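Local coordinates for cellulose-binding protein (Saccharophagus degradans, PDB 2X32) that binds a long polyisoprenoid chain, octaprenyl diphosphate, through a YceI-like domain and is implicated in plant cell wall breakdown, at residues Leu7-Asp12 with Leu174-Pro179. Numbering follows the deposited sequence.
Sequences LAYSLD and LFYEAP. With OTP ((2E,6E,10E,14E,18E,22E,26E)-3,7,11,15,19,23,27,31-octamethyldotriaconta-2,6,10,14,18,22,26,30-octaenyl trihydrogen diphosphate), chain C.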
loop_
_atom_site.group_PDB
_atom_site.type_symbol
_atom_site.label_atom_id
_atom_site.label_comp_id
_atom_site.label_asym_id
_atom_site.label_seq_id
_atom_site.Cartn_x
_atom_site.Cartn_y
_atom_site.Cartn_z
ATOM N N LEU A 7 16.741 -4.155 13.046
ATOM C CA LEU A 7 16.159 -4.477 11.748
ATOM C C LEU A 7 16.889 -5.611 11.101
ATOM O O LEU A 7 18.145 -5.652 11.061
ATOM C CB LEU A 7 16.235 -3.300 10.781
ATOM C CG LEU A 7 15.363 -2.140 11.142
ATOM C CD1 LEU A 7 15.696 -0.989 10.156
ATOM C CD2 LEU A 7 13.899 -2.477 11.171
ATOM N N ALA A 8 16.108 -6.585 10.667
ATOM C CA ALA A 8 16.568 -7.673 9.832
ATOM C C ALA A 8 16.634 -7.245 8.387
ATOM O O ALA A 8 17.458 -7.738 7.617
ATOM C CB ALA A 8 15.684 -8.915 9.989
ATOM N N TYR A 9 15.695 -6.368 8.014
ATOM C CA TYR A 9 15.598 -5.817 6.656
ATOM C C TYR A 9 15.179 -4.366 6.684
ATOM O O TYR A 9 14.415 -3.949 7.537
ATOM C CB TYR A 9 14.624 -6.557 5.729
ATOM C CG TYR A 9 14.949 -8.005 5.483
ATOM C CD1 TYR A 9 15.584 -8.421 4.334
ATOM C CD2 TYR A 9 14.589 -8.970 6.428
ATOM C CE1 TYR A 9 15.899 -9.793 4.168
ATOM C CE2 TYR A 9 14.905 -10.262 6.269
ATOM C CZ TYR A 9 15.519 -10.677 5.150
ATOM O OH TYR A 9 15.770 -12.066 5.085
ATOM N N SER A 10 15.626 -3.617 5.670
ATOM C CA SER A 10 15.164 -2.259 5.444
ATOM C C SER A 10 14.504 -2.152 4.071
ATOM O O SER A 10 14.961 -2.777 3.110
ATOM C CB SER A 10 16.327 -1.289 5.522
ATOM O OG SER A 10 16.832 -1.180 6.846
ATOM N N LEU A 11 13.447 -1.370 3.978
ATOM C CA LEU A 11 12.842 -1.105 2.661
ATOM C C LEU A 11 13.788 -0.288 1.751
ATOM O O LEU A 11 14.331 0.741 2.147
ATOM C CB LEU A 11 11.479 -0.401 2.761
ATOM C CG LEU A 11 10.712 -0.351 1.423
ATOM C CD1 LEU A 11 10.004 -1.651 1.164
ATOM C CD2 LEU A 11 9.662 0.834 1.431
ATOM N N ASP A 12 13.973 -0.776 0.522
ATOM C CA ASP A 12 14.604 -0.003 -0.545
ATOM C C ASP A 12 13.499 0.884 -1.115
ATOM O O ASP A 12 12.736 0.496 -1.953
ATOM C CB ASP A 12 15.137 -0.960 -1.621
ATOM C CG ASP A 12 15.842 -0.245 -2.792
ATOM O OD1 ASP A 12 15.668 0.993 -2.968
ATOM O OD2 ASP A 12 16.567 -0.923 -3.548
ATOM N N LEU A 174 7.591 -4.501 -3.357
ATOM C CA LEU A 174 8.430 -3.985 -2.279
ATOM C C LEU A 174 9.748 -4.738 -2.285
ATOM O O LEU A 174 9.743 -5.984 -2.402
ATOM C CB LEU A 174 7.749 -4.179 -0.944
ATOM C CG LEU A 174 6.352 -3.582 -0.854
ATOM C CD1 LEU A 174 5.730 -3.942 0.470
ATOM C CD2 LEU A 174 6.247 -2.065 -1.092
ATOM N N PHE A 175 10.852 -4.023 -2.160
ATOM C CA PHE A 175 12.154 -4.665 -2.064
ATOM C C PHE A 175 12.713 -4.405 -0.710
ATOM O O PHE A 175 12.746 -3.246 -0.260
ATOM C CB PHE A 175 13.067 -4.075 -3.139
ATOM C CG PHE A 175 12.630 -4.405 -4.535
ATOM C CD1 PHE A 175 13.054 -5.580 -5.171
ATOM C CD2 PHE A 175 11.775 -3.568 -5.235
ATOM C CE1 PHE A 175 12.611 -5.904 -6.451
ATOM C CE2 PHE A 175 11.349 -3.904 -6.525
ATOM C CZ PHE A 175 11.748 -5.050 -7.110
ATOM N N TYR A 176 13.071 -5.473 0.000
ATOM C CA TYR A 176 13.650 -5.364 1.332
ATOM C C TYR A 176 15.062 -5.936 1.302
ATOM O O TYR A 176 15.325 -6.953 0.648
ATOM C CB TYR A 176 12.777 -6.112 2.382
ATOM C CG TYR A 176 11.498 -5.459 2.764
ATOM C CD1 TYR A 176 11.429 -4.531 3.764
ATOM C CD2 TYR A 176 10.312 -5.759 2.108
ATOM C CE1 TYR A 176 10.231 -3.935 4.160
ATOM C CE2 TYR A 176 9.131 -5.156 2.466
ATOM C CZ TYR A 176 9.089 -4.228 3.482
ATOM O OH TYR A 176 7.919 -3.612 3.872
ATOM N N GLU A 177 15.985 -5.302 2.021
ATOM C CA GLU A 177 17.389 -5.626 1.987
ATOM C C GLU A 177 17.941 -5.724 3.389
ATOM O O GLU A 177 17.714 -4.827 4.163
ATOM C CB GLU A 177 18.102 -4.444 1.347
ATOM C CG GLU A 177 18.034 -4.469 -0.054
ATOM C CD GLU A 177 19.276 -5.093 -0.712
ATOM O OE1 GLU A 177 20.105 -5.770 -0.058
ATOM O OE2 GLU A 177 19.349 -4.946 -1.894
ATOM N N ALA A 178 18.554 -6.880 3.657
ATOM C CA ALA A 178 19.253 -7.185 4.906
ATOM C C ALA A 178 20.659 -6.605 4.938
ATOM O O ALA A 178 21.271 -6.419 3.903
ATOM C CB ALA A 178 19.316 -8.688 5.091
ATOM N N PRO A 179 21.175 -6.313 6.142
ATOM C CA PRO A 179 22.580 -5.941 6.405
ATOM C C PRO A 179 23.589 -7.053 6.110
ATOM O O PRO A 179 23.941 -7.290 4.956
ATOM C CB PRO A 179 22.592 -5.689 7.911
ATOM C CG PRO A 179 21.227 -5.339 8.276
ATOM C CD PRO A 179 20.316 -6.080 7.316
HETATM O O7 OTP C . -13.301 13.755 -14.492
HETATM P P2 OTP C . -12.616 14.989 -13.966
HETATM O O5 OTP C . -13.530 16.202 -13.934
HETATM O O6 OTP C . -11.256 15.248 -14.556
HETATM O O4 OTP C . -12.391 14.651 -12.367
HETATM P P1 OTP C . -10.985 14.385 -11.616
HETATM O O2 OTP C . -10.619 12.953 -11.958
HETATM O O3 OTP C . -9.994 15.528 -11.694
HETATM O O1 OTP C . -11.307 14.230 -10.038
HETATM C C40 OTP C . -12.027 13.051 -9.624
HETATM C C39 OTP C . -11.186 12.223 -8.644
HETATM C C37 OTP C . -11.031 10.917 -8.745
HETATM C C38 OTP C . -11.594 10.002 -9.841
HETATM C C36 OTP C . -10.218 10.179 -7.686
HETATM C C35 OTP C . -11.034 9.340 -6.738
HETATM C C34 OTP C . -10.124 8.556 -5.772
HETATM C C32 OTP C . -10.369 7.331 -5.293
HETATM C C33 OTP C . -11.540 6.520 -5.734
HETATM C C31 OTP C . -9.294 6.698 -4.397
HETATM C C30 OTP C . -9.703 6.228 -3.024
HETATM C C29 OTP C . -8.561 5.526 -2.298
HETATM C C27 OTP C . -8.713 4.481 -1.490
HETATM C C28 OTP C . -10.057 3.892 -1.070
HETATM C C26 OTP C . -7.515 3.742 -0.936
HETATM C C25 OTP C . -6.151 4.200 -1.405
HETATM C C24 OTP C . -5.022 3.183 -1.169
HETATM C C22 OTP C . -4.126 3.216 -0.185
HETATM C C23 OTP C . -3.955 4.335 0.812
HETATM C C21 OTP C . -3.150 2.080 -0.087
HETATM C C20 OTP C . -3.391 1.167 1.144
HETATM C C19 OTP C . -2.367 0.040 1.286
HETATM C C17 OTP C . -2.566 -1.247 1.003
HETATM C C18 OTP C . -3.869 -1.883 0.665
HETATM C C16 OTP C . -1.370 -2.186 1.026
HETATM C C15 OTP C . -1.522 -3.300 2.022
HETATM C C14 OTP C . -0.208 -3.994 2.283
HETATM C C12 OTP C . -0.066 -5.320 2.529
HETATM C C13 OTP C . -1.252 -6.282 2.502
HETATM C C11 OTP C . 1.260 -5.939 2.829
HETATM C C10 OTP C . 2.467 -5.104 2.670
HETATM C C9 OTP C . 3.809 -5.835 2.728
HETATM C C7 OTP C . 4.681 -5.834 3.750
HETATM C C8 OTP C . 4.575 -5.001 5.011
HETATM C C6 OTP C . 5.912 -6.701 3.625
HETATM C C5 OTP C . 5.798 -8.045 4.320
HETATM C C4 OTP C . 7.069 -8.841 4.261
HETATM C C2 OTP C . 7.096 -10.170 4.124
HETATM C C3 OTP C . 5.950 -11.116 4.025
HETATM C C1 OTP C . 8.441 -10.840 4.110
#
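Glu177 O accepts the amide of Ser10 in a nearly straight bond (Ser10 N to Glu177 O 2.8 Å, 170° at the hydrogen), and the same oxygen also receives a CA-H...O contact from Tyr9. Glu177 N returns a bond to Ser10 O, which makes Ser10 and Glu177 an antiparallel hydrogen-bonded pair. One step on, Leu11 and Tyr176 form the neighbouring non-hydrogen-bonded pair, and beyond them Asp12 N donates a hydrogen bond to Phe175 O (2.9 Å). On the face shared by Leu11 and Tyr176, Leu11 CD1 sits over the phenol ring, 3.8 Å from the Tyr176 centroid and displaced toward its rim, as a CH-pi contact. With chi1 at -169° the leucine side chain extends away from its own amide nitrogen, and chi2 turns CD1 onto the ring; the same CD1 also touches Leu174 CB. These strands, 7-24 and 167-177, bring the N- and C-terminal ends of the chain side by side in the curled antiparallel sheet of the YceI-like fold, whose interior holds the prenyl chain. Tyr176 and Leu174 line that pocket: Leu174 CD1 packs 3.5 Å from OTP C9, while Tyr176 OH, hydrogen-bonded to Gln48 O, lies 3.7 Å from OTP C6. Glu177 points to the opposite face with Ser10, and Arg130 forms salt bridges with both its carboxylate and that of Asp12, so that one guanidinium group bridges two acids whose like charges it probably balances. Toward the chain ends Tyr9, which with Ala8 forms a classic beta bulge facing Ile41, packs its ring against the backbone at Ala178 (Tyr9 CD1 to Ala178 N 3.4 Å). Ala178 CB makes an off-centre CH-pi contact with that ring, and Pro179 CD rests 3.3 Å from Ala8 O.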